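Local atomic coordinates of klebicin C activity (Klebsiella pneumoniae, PDB entry 7NNA), a protein that forms the Tol-binding domain of a Klebsiella bacteriocin and probably takes part in import of the toxin through the outer-membrane channel TolC. Residues A24-A29 and K153-A158; D73-N78 and K107-A112; K80-V85 and A100-R105. All blocks are in the same frame, centred on the assembly; numbering follows the deposited sequence. Where two conformers were deposited one is given.

The chain is a long helical hairpin, and all three contacts join its two arms or its turn. Contact 1 and contact 2 both pair helix 14-79 with helix 93-197. Their centres lie about 71 Å apart along the rod. Contact 3 joins the loop after helix 14-79 to helix 93-197, and its centre is about 12 Å from that of contact 2. Contacts 2 and 3 touch through Asn78 and Arg105. Along the chain the contacts are nested: contact 3 lies within the loop closed by contact 2, and contact 2 within that closed by contact 1. Such nesting fits two antiparallel arms joined at one end, here meeting near the turn and far along the rod.

Contact 1: residues A24-A29 and K153-A158; sequences AIHATA and KQEAAA
Two alanines face each other at the centre of this contact, and a histidine and a glutamate flank them. Ala29 and Ala158 both point their CB atoms at the opposite helix, and the two methyls meet at 4.0 Å, CB to CB. Each methyl also presses on backbone across the gap. Ala29 CB lies 3.7 Å from Glu155 CA, and Ala158 CB lies 3.8 Å from His26 CA. The small side chains let the axes of 24-29 and 153-158 come within 8.7 Å.

The two longer side chains run along the side of this alanine pair. His26 has CG anti to its backbone N (chi1 174°), which swings the imidazole beside the other helix. Its CD2 approaches the carbonyl O of Glu155 obliquely, at 4.1 Å. Glu155 also has CG anti to N, and its chain is extended beyond CG. Its CG brushes Ala29 CB on the way to the carboxylate.

The polar ends do not touch directly. A water lies in the plane of the imidazole, at its edge, 2.7 Å from His26 NE2. The same water donates to Glu155 OE2 at 2.6 Å and so bridges the two groups. The nearby carboxylate would probably favour a protonated imidazole, though the charge is not seen. The hydroxyl of Thr33, one turn beyond Ala29, is shared in hydrogen bonding between Glu155 OE1 and Ala29 O. The histidine side chain reaches on to Lys159 and Ala162 of helix 93-197.

The two segments run roughly antiparallel, their directions 158° apart. This is consistent with close, alanine-lined antiparallel packing of the two arms of a helical hairpin, as in alanine-rich antiparallel coiled coils, here with a water-bridged polar flank.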
loop_
_atom_site.group_PDB
_atom_site.type_symbol
_atom_site.label_atom_id
_atom_site.label_comp_id
_atom_site.label_asym_id
_atom_site.label_seq_id
_atom_site.Cartn_x
_atom_site.Cartn_y
_atom_site.Cartn_z
ATOM N N ALA A 24 -26.601 10.841 2.947
ATOM C CA ALA A 24 -25.451 11.336 3.744
ATOM C C ALA A 24 -24.494 10.171 4.084
ATOM O O ALA A 24 -23.285 10.348 4.037
ATOM C CB ALA A 24 -25.921 11.990 5.025
ATOM N N ILE A 25 -25.016 9.029 4.386
ATOM C CA ILE A 25 -24.184 7.829 4.637
ATOM C C ILE A 25 -23.457 7.395 3.355
ATOM O O ILE A 25 -22.271 6.993 3.424
ATOM C CB ILE A 25 -25.018 6.706 5.279
ATOM C CG1 ILE A 25 -25.362 7.070 6.742
ATOM C CG2 ILE A 25 -24.293 5.308 5.210
ATOM C CD1 ILE A 25 -26.521 6.277 7.256
ATOM N N HIS A 26 -24.101 7.462 2.217
ATOM C CA HIS A 26 -23.406 7.117 0.929
ATOM C C HIS A 26 -22.286 8.170 0.662
ATOM O O HIS A 26 -21.172 7.802 0.226
ATOM C CB HIS A 26 -24.437 7.061 -0.208
ATOM C CG HIS A 26 -23.860 6.872 -1.586
ATOM N ND1 HIS A 26 -24.453 7.446 -2.681
ATOM C CD2 HIS A 26 -22.785 6.151 -1.998
ATOM C CE1 HIS A 26 -23.721 7.059 -3.727
ATOM N NE2 HIS A 26 -22.676 6.320 -3.339
ATOM N N ALA A 27 -22.536 9.471 0.954
ATOM C CA ALA A 27 -21.481 10.479 0.774
ATOM C C ALA A 27 -20.241 10.123 1.641
ATOM O O ALA A 27 -19.092 10.207 1.174
ATOM C CB ALA A 27 -22.014 11.885 1.158
ATOM N N THR A 28 -20.487 9.693 2.914
ATOM C CA THR A 28 -19.364 9.274 3.756
ATOM C C THR A 28 -18.671 8.028 3.220
ATOM O O THR A 28 -17.451 7.974 3.240
ATOM C CB THR A 28 -19.854 9.007 5.189
ATOM O OG1 THR A 28 -20.487 10.206 5.652
ATOM C CG2 THR A 28 -18.699 8.643 6.145
ATOM N N ALA A 29 -19.420 7.020 2.711
ATOM C CA ALA A 29 -18.810 5.809 2.141
ATOM C C ALA A 29 -17.949 6.165 0.991
ATOM O O ALA A 29 -16.856 5.576 0.847
ATOM C CB ALA A 29 -19.906 4.790 1.709
ATOM N N LYS A 153 -17.193 -2.438 -1.075
ATOM C CA LYS A 153 -18.398 -3.240 -0.770
ATOM C C LYS A 153 -19.362 -2.412 0.113
ATOM O O LYS A 153 -20.565 -2.436 -0.114
ATOM C CB LYS A 153 -17.945 -4.495 -0.033
ATOM C CG LYS A 153 -17.223 -5.457 -0.947
ATOM C CD LYS A 153 -16.480 -6.613 -0.233
ATOM C CE LYS A 153 -17.268 -7.283 0.883
ATOM N NZ LYS A 153 -16.500 -8.431 1.520
ATOM N N GLN A 154 -18.840 -1.699 1.135
ATOM C CA GLN A 154 -19.716 -0.872 1.976
ATOM C C GLN A 154 -20.312 0.272 1.140
ATOM O O GLN A 154 -21.483 0.659 1.329
ATOM C CB GLN A 154 -18.870 -0.268 3.121
ATOM C CG GLN A 154 -18.505 -1.351 4.149
ATOM C CD GLN A 154 -17.940 -0.753 5.423
ATOM O OE1 GLN A 154 -17.931 0.437 5.650
ATOM N NE2 GLN A 154 -17.526 -1.575 6.299
ATOM N N GLU A 155 -19.509 0.837 0.236
ATOM C CA GLU A 155 -19.984 1.941 -0.589
ATOM C C GLU A 155 -21.097 1.431 -1.523
ATOM O O GLU A 155 -22.082 2.162 -1.763
ATOM C CB GLU A 155 -18.814 2.565 -1.376
ATOM C CG GLU A 155 -19.272 3.776 -2.177
ATOM C CD GLU A 155 -18.207 4.375 -3.074
ATOM O OE1 GLU A 155 -17.021 4.048 -2.897
ATOM O OE2 GLU A 155 -18.561 5.166 -3.968
ATOM N N ALA A 156 -20.926 0.235 -2.145
ATOM C CA ALA A 156 -21.999 -0.293 -3.013
ATOM C C ALA A 156 -23.278 -0.511 -2.254
ATOM O O ALA A 156 -24.385 -0.272 -2.792
ATOM C CB ALA A 156 -21.573 -1.595 -3.718
ATOM N N ALA A 157 -23.155 -1.008 -1.020
ATOM C CA ALA A 157 -24.349 -1.242 -0.190
ATOM C C ALA A 157 -25.028 0.092 0.135
ATOM O O ALA A 157 -26.250 0.140 0.067
ATOM C CB ALA A 157 -23.994 -1.998 1.097
ATOM N N ALA A 158 -24.275 1.143 0.463
ATOM C CA ALA A 158 -24.783 2.488 0.807
ATOM C C ALA A 158 -25.414 3.135 -0.410
ATOM O O ALA A 158 -26.479 3.774 -0.276
ATOM C CB ALA A 158 -23.654 3.385 1.356
HETATM O O HOH W 1 -20.975 4.985 -4.915
#

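Contact 2: residues D73-N78 and K107-A112; sequences DRALQN and KAIEEA
Apolar contact dominates here, and Ile109 supplies most of it. Its CB points at helix 14-79, and its two branches divide the work. CG2, anti to the backbone N, lies against the backbone and methyl of Ala75. Ile109 CG2 is 3.6 Å from Ala75 N and 3.7 Å from Ala75 CB. The other branch, CG1 and CD1, has CG1 anti to the carbonyl carbon (chi1 -65°). CD1 ends between two side chains of segment 73-78. Asn78 CB touches Ile109 CD1 at 3.7 Å, and Arg74 CG touches it at 3.8 Å. Both side chains cross the isoleucine obliquely. The isoleucine tip therefore rests on residues one turn apart, while the CG2 branch rests on Ala75.

The aliphatic part of Arg74 adds a second apolar surface. Its CG is anti to the backbone N (chi1 -177°), and the chain bends at chi3. CG and CD pass beside CG1 of Ile109. The guanidinium goes on to Ala112, where Arg74 NH2 lies 4.2 Å from Ala112 CB and meets it obliquely. This is a loose touch at the margin of the contact.

The polar end of Asn78 works elsewhere. Its OD1 accepts a hydrogen bond from Arg105 NE on helix 93-197, one turn before Ile109. Its side chain also touches Phe102 and Gln106.

The axes of the two segments approach to 9.6 Å and are nearly antiparallel, at 169°. The contact joins the last turns of helix 14-79 to the early part of helix 93-197. It sits next to the connecting loop of the hairpin, and the Asn78-Arg105 bond continues it toward that turn.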
loop_
_atom_site.group_PDB
_atom_site.type_symbol
_atom_site.label_atom_id
_atom_site.label_comp_id
_atom_site.label_asym_id
_atom_site.label_seq_id
_atom_site.Cartn_x
_atom_site.Cartn_y
_atom_site.Cartn_z
ATOM N N ASP A 73 43.262 -11.760 -2.236
ATOM C CA ASP A 73 44.251 -12.107 -3.288
ATOM C C ASP A 73 45.591 -11.378 -3.083
ATOM O O ASP A 73 46.648 -11.929 -3.395
ATOM C CB ASP A 73 43.724 -11.757 -4.684
ATOM C CG ASP A 73 42.649 -12.678 -5.231
ATOM O OD1 ASP A 73 42.515 -13.826 -4.716
ATOM O OD2 ASP A 73 41.963 -12.269 -6.187
ATOM N N ARG A 74 45.560 -10.155 -2.554
ATOM C CA ARG A 74 46.811 -9.418 -2.239
ATOM C C ARG A 74 47.582 -10.185 -1.135
ATOM O O ARG A 74 48.796 -10.321 -1.206
ATOM C CB ARG A 74 46.429 -8.033 -1.718
ATOM C CG ARG A 74 47.557 -7.080 -1.399
ATOM C CD ARG A 74 47.032 -5.717 -0.863
ATOM N NE ARG A 74 45.894 -5.172 -1.624
ATOM C CZ ARG A 74 45.084 -4.209 -1.175
ATOM N NH1 ARG A 74 44.059 -3.796 -1.914
ATOM N NH2 ARG A 74 45.279 -3.672 0.019
ATOM N N ALA A 75 46.866 -10.736 -0.145
ATOM C CA ALA A 75 47.499 -11.525 0.914
ATOM C C ALA A 75 48.131 -12.761 0.327
ATOM O O ALA A 75 49.285 -13.055 0.644
ATOM C CB ALA A 75 46.460 -11.911 1.977
ATOM N N LEU A 76 47.413 -13.498 -0.529
ATOM C CA LEU A 76 47.944 -14.749 -1.046
ATOM C C LEU A 76 49.139 -14.547 -1.987
ATOM O O LEU A 76 50.030 -15.381 -2.007
ATOM C CB LEU A 76 46.845 -15.596 -1.680
ATOM C CG LEU A 76 45.603 -15.861 -0.766
ATOM C CD1 LEU A 76 44.592 -16.756 -1.487
ATOM C CD2 LEU A 76 46.001 -16.428 0.616
ATOM N N GLN A 77 49.195 -13.413 -2.684
ATOM C CA GLN A 77 50.335 -13.069 -3.510
ATOM C C GLN A 77 51.516 -12.753 -2.607
ATOM O O GLN A 77 52.613 -13.230 -2.854
ATOM C CB GLN A 77 50.025 -11.824 -4.345
ATOM C CG GLN A 77 48.940 -12.001 -5.376
ATOM C CD GLN A 77 49.334 -13.008 -6.406
ATOM O OE1 GLN A 77 50.507 -13.090 -6.828
ATOM N NE2 GLN A 77 48.354 -13.804 -6.839
ATOM N N ASN A 78 51.318 -11.926 -1.554
ATOM C CA ASN A 78 52.422 -11.586 -0.650
ATOM C C ASN A 78 52.944 -12.855 0.046
ATOM O O ASN A 78 54.137 -12.973 0.257
ATOM C CB ASN A 78 51.931 -10.611 0.434
ATOM C CG ASN A 78 53.057 -10.291 1.418
ATOM O OD1 ASN A 78 54.154 -9.877 1.013
ATOM N ND2 ASN A 78 52.849 -10.582 2.684
ATOM N N LYS A 107 51.089 -8.483 8.113
ATOM C CA LYS A 107 50.293 -7.853 9.154
ATOM C C LYS A 107 49.519 -6.659 8.583
ATOM O O LYS A 107 48.347 -6.411 8.996
ATOM C CB LYS A 107 51.222 -7.304 10.281
ATOM C CG LYS A 107 51.783 -8.387 11.191
ATOM C CD LYS A 107 50.871 -8.722 12.392
ATOM C CE LYS A 107 51.305 -9.923 13.221
ATOM N NZ LYS A 107 50.350 -10.225 14.351
ATOM N N ALA A 108 50.173 -5.883 7.675
ATOM C CA ALA A 108 49.519 -4.711 7.058
ATOM C C ALA A 108 48.388 -5.138 6.132
ATOM O O ALA A 108 47.314 -4.477 6.083
ATOM C CB ALA A 108 50.516 -3.859 6.301
ATOM N N ILE A 109 48.619 -6.205 5.343
ATOM C CA ILE A 109 47.550 -6.702 4.470
ATOM C C ILE A 109 46.405 -7.245 5.294
ATOM O O ILE A 109 45.234 -6.992 4.948
ATOM C CB ILE A 109 48.050 -7.670 3.386
ATOM C CG1 ILE A 109 48.986 -6.884 2.447
ATOM C CG2 ILE A 109 46.889 -8.317 2.576
ATOM C CD1 ILE A 109 49.799 -7.841 1.516
ATOM N N GLU A 110 46.715 -7.902 6.401
ATOM C CA GLU A 110 45.664 -8.404 7.281
ATOM C C GLU A 110 44.820 -7.231 7.876
ATOM O O GLU A 110 43.594 -7.336 7.919
ATOM C CB GLU A 110 46.232 -9.376 8.323
ATOM C CG GLU A 110 45.210 -9.797 9.364
ATOM C CD GLU A 110 44.007 -10.554 8.801
ATOM O OE1 GLU A 110 44.066 -11.051 7.653
ATOM O OE2 GLU A 110 42.999 -10.657 9.526
ATOM N N GLU A 111 45.447 -6.088 8.240
ATOM C CA GLU A 111 44.644 -4.936 8.714
ATOM C C GLU A 111 43.701 -4.438 7.652
ATOM O O GLU A 111 42.537 -4.155 7.937
ATOM C CB GLU A 111 45.552 -3.791 9.191
ATOM C CG GLU A 111 46.295 -4.177 10.457
ATOM C CD GLU A 111 45.462 -4.315 11.731
ATOM O OE1 GLU A 111 45.919 -5.026 12.656
ATOM O OE2 GLU A 111 44.366 -3.716 11.818
ATOM N N ALA A 112 44.161 -4.361 6.417
ATOM C CA ALA A 112 43.314 -3.925 5.301
ATOM C C ALA A 112 42.205 -4.958 5.012
ATOM O O ALA A 112 41.093 -4.612 4.579
ATOM C CB ALA A 112 44.177 -3.733 4.057
#

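Contact 3: residues K80-V85 and A100-R105; sequences KTRPTV and AEFIGR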
loop_
_atom_site.group_PDB
_atom_site.type_symbol
_atom_site.label_atom_id
_atom_site.label_comp_id
_atom_site.label_asym_id
_atom_site.label_seq_id
_atom_site.Cartn_x
_atom_site.Cartn_y
_atom_site.Cartn_z
ATOM N N LYS A 80 53.517 -15.689 -1.068
ATOM C CA LYS A 80 54.549 -16.359 -1.889
ATOM C C LYS A 80 55.931 -15.876 -1.594
ATOM O O LYS A 80 56.870 -16.583 -1.945
ATOM C CB LYS A 80 54.270 -16.149 -3.391
ATOM C CG LYS A 80 52.858 -16.587 -3.774
ATOM C CD LYS A 80 52.668 -18.051 -3.647
ATOM C CE LYS A 80 51.342 -18.519 -4.266
ATOM N NZ LYS A 80 50.887 -17.652 -5.385
ATOM N N THR A 81 56.099 -14.646 -1.089
ATOM C CA THR A 81 57.423 -14.087 -0.813
ATOM C C THR A 81 57.972 -14.472 0.563
ATOM O O THR A 81 59.023 -13.943 0.962
ATOM C CB THR A 81 57.402 -12.524 -0.926
ATOM O OG1 THR A 81 56.697 -11.943 0.170
ATOM C CG2 THR A 81 56.778 -12.043 -2.237
ATOM N N ARG A 82 57.285 -15.365 1.310
ATOM C CA ARG A 82 57.779 -15.771 2.645
ATOM C C ARG A 82 59.231 -16.330 2.536
ATOM O O ARG A 82 59.478 -17.258 1.782
ATOM C CB ARG A 82 56.889 -16.890 3.252
ATOM C CG ARG A 82 57.283 -17.288 4.683
ATOM C CD ARG A 82 56.566 -18.569 5.116
ATOM N NE ARG A 82 55.110 -18.312 5.127
ATOM C CZ ARG A 82 54.452 -17.826 6.183
ATOM N NH1 ARG A 82 55.093 -17.629 7.348
ATOM N NH2 ARG A 82 53.168 -17.506 6.079
ATOM N N PRO A 83 60.184 -15.742 3.260
ATOM C CA PRO A 83 61.570 -16.264 3.213
ATOM C C PRO A 83 61.777 -17.512 4.071
ATOM O O PRO A 83 60.977 -17.800 4.949
ATOM C CB PRO A 83 62.424 -15.096 3.786
ATOM C CG PRO A 83 61.486 -14.370 4.685
ATOM C CD PRO A 83 60.051 -14.592 4.170
ATOM N N THR A 84 62.918 -18.212 3.868
ATOM C CA THR A 84 63.259 -19.394 4.655
ATOM C C THR A 84 64.256 -19.004 5.711
ATOM O O THR A 84 65.322 -18.488 5.379
ATOM C CB THR A 84 63.861 -20.460 3.716
ATOM O OG1 THR A 84 62.743 -21.003 3.004
ATOM C CG2 THR A 84 64.600 -21.578 4.459
ATOM N N VAL A 85 63.909 -19.250 6.986
ATOM C CA VAL A 85 64.756 -18.989 8.167
ATOM C C VAL A 85 64.604 -20.229 9.060
ATOM O O VAL A 85 63.641 -20.336 9.846
ATOM C CB VAL A 85 64.342 -17.709 8.933
ATOM C CG1 VAL A 85 65.211 -17.539 10.174
ATOM C CG2 VAL A 85 64.418 -16.475 8.033
ATOM N N ALA A 100 61.528 -10.040 8.954
ATOM C CA ALA A 100 60.821 -8.932 9.615
ATOM C C ALA A 100 59.963 -8.132 8.603
ATOM O O ALA A 100 58.798 -7.763 8.884
ATOM C CB ALA A 100 61.836 -8.016 10.340
ATOM N N GLU A 101 60.545 -7.874 7.399
ATOM C CA GLU A 101 59.796 -7.165 6.365
ATOM C C GLU A 101 58.617 -7.976 5.829
ATOM O O GLU A 101 57.534 -7.412 5.565
ATOM C CB GLU A 101 60.746 -6.805 5.200
ATOM C CG GLU A 101 61.704 -5.679 5.577
ATOM C CD GLU A 101 62.798 -5.398 4.556
ATOM O OE1 GLU A 101 62.653 -5.831 3.388
ATOM O OE2 GLU A 101 63.800 -4.740 4.928
ATOM N N PHE A 102 58.782 -9.305 5.673
ATOM C CA PHE A 102 57.664 -10.146 5.235
ATOM C C PHE A 102 56.528 -10.093 6.296
ATOM O O PHE A 102 55.336 -9.971 5.941
ATOM C CB PHE A 102 58.133 -11.629 5.031
ATOM C CG PHE A 102 56.940 -12.553 4.865
ATOM C CD1 PHE A 102 56.263 -12.626 3.654
ATOM C CD2 PHE A 102 56.491 -13.340 5.926
ATOM C CE1 PHE A 102 55.117 -13.428 3.525
ATOM C CE2 PHE A 102 55.364 -14.140 5.786
ATOM C CZ PHE A 102 54.653 -14.129 4.606
ATOM N N ILE A 103 56.885 -10.206 7.603
ATOM C CA ILE A 103 55.853 -10.193 8.645
ATOM C C ILE A 103 55.130 -8.859 8.655
ATOM O O ILE A 103 53.904 -8.837 8.762
ATOM C CB ILE A 103 56.510 -10.491 10.024
ATOM C CG1 ILE A 103 57.120 -11.899 10.044
ATOM C CG2 ILE A 103 55.476 -10.308 11.176
ATOM C CD1 ILE A 103 57.804 -12.228 11.455
ATOM N N GLY A 104 55.864 -7.758 8.456
ATOM C CA GLY A 104 55.262 -6.419 8.432
ATOM C C GLY A 104 54.262 -6.303 7.294
ATOM O O GLY A 104 53.187 -5.721 7.460
ATOM N N ARG A 105 54.617 -6.847 6.110
ATOM C CA ARG A 105 53.710 -6.805 4.940
ATOM C C ARG A 105 52.492 -7.693 5.182
ATOM O O ARG A 105 51.372 -7.303 4.857
ATOM C CB ARG A 105 54.416 -7.369 3.716
ATOM C CG ARG A 105 55.405 -6.373 3.058
ATOM C CD ARG A 105 55.815 -6.831 1.693
ATOM N NE ARG A 105 56.373 -8.204 1.678
ATOM C CZ ARG A 105 57.665 -8.506 1.780
ATOM N NH1 ARG A 105 58.552 -7.566 2.110
ATOM N NH2 ARG A 105 58.069 -9.764 1.645
#
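Phe102 holds CG anti to its backbone N (chi1 168°), which sends the ring off helix 93-197 toward the loop. Arg82 also has CG anti to N, and its chain bends at chi3 so that the guanidinium turns back to the same ring. Arg105 bends at chi3 as well, which brings NH2 to Thr81.

The backbone of Arg82 lies over one face of the Phe102 ring. Arg82 CA is 3.7 Å from the centroid of the Phe102 ring and makes a CH-pi contact. The side chain then follows the ring, with Arg82 CB 3.8 Å from Phe102 CZ. At its end the guanidinium has Phe102 CE2 centred over one of its own faces, with the planes 61° apart, so the groups are tilted and not stacked. Pro83 closes in on the stem of the aromatic, its CD 3.6 Å from Phe102 CB.

Arg105 NH2 donates to Thr81 OG1 at 3.0 Å, with an N-H...O angle of 148°. The hydroxyl lies near the guanidinium plane. It is also hydrogen-bonded to Asn78 O, the residue whose side chain takes Arg105 NE. Arg105 thus links the loop at Thr81 to helix 93-197, next to the last turn of helix 14-79.

The buried Phe102 also packs on Asn78 and Asn79, and Pro83 reaches Ala98 and Met99. The contact thus folds the loop after helix 14-79 against the first turns of helix 93-197.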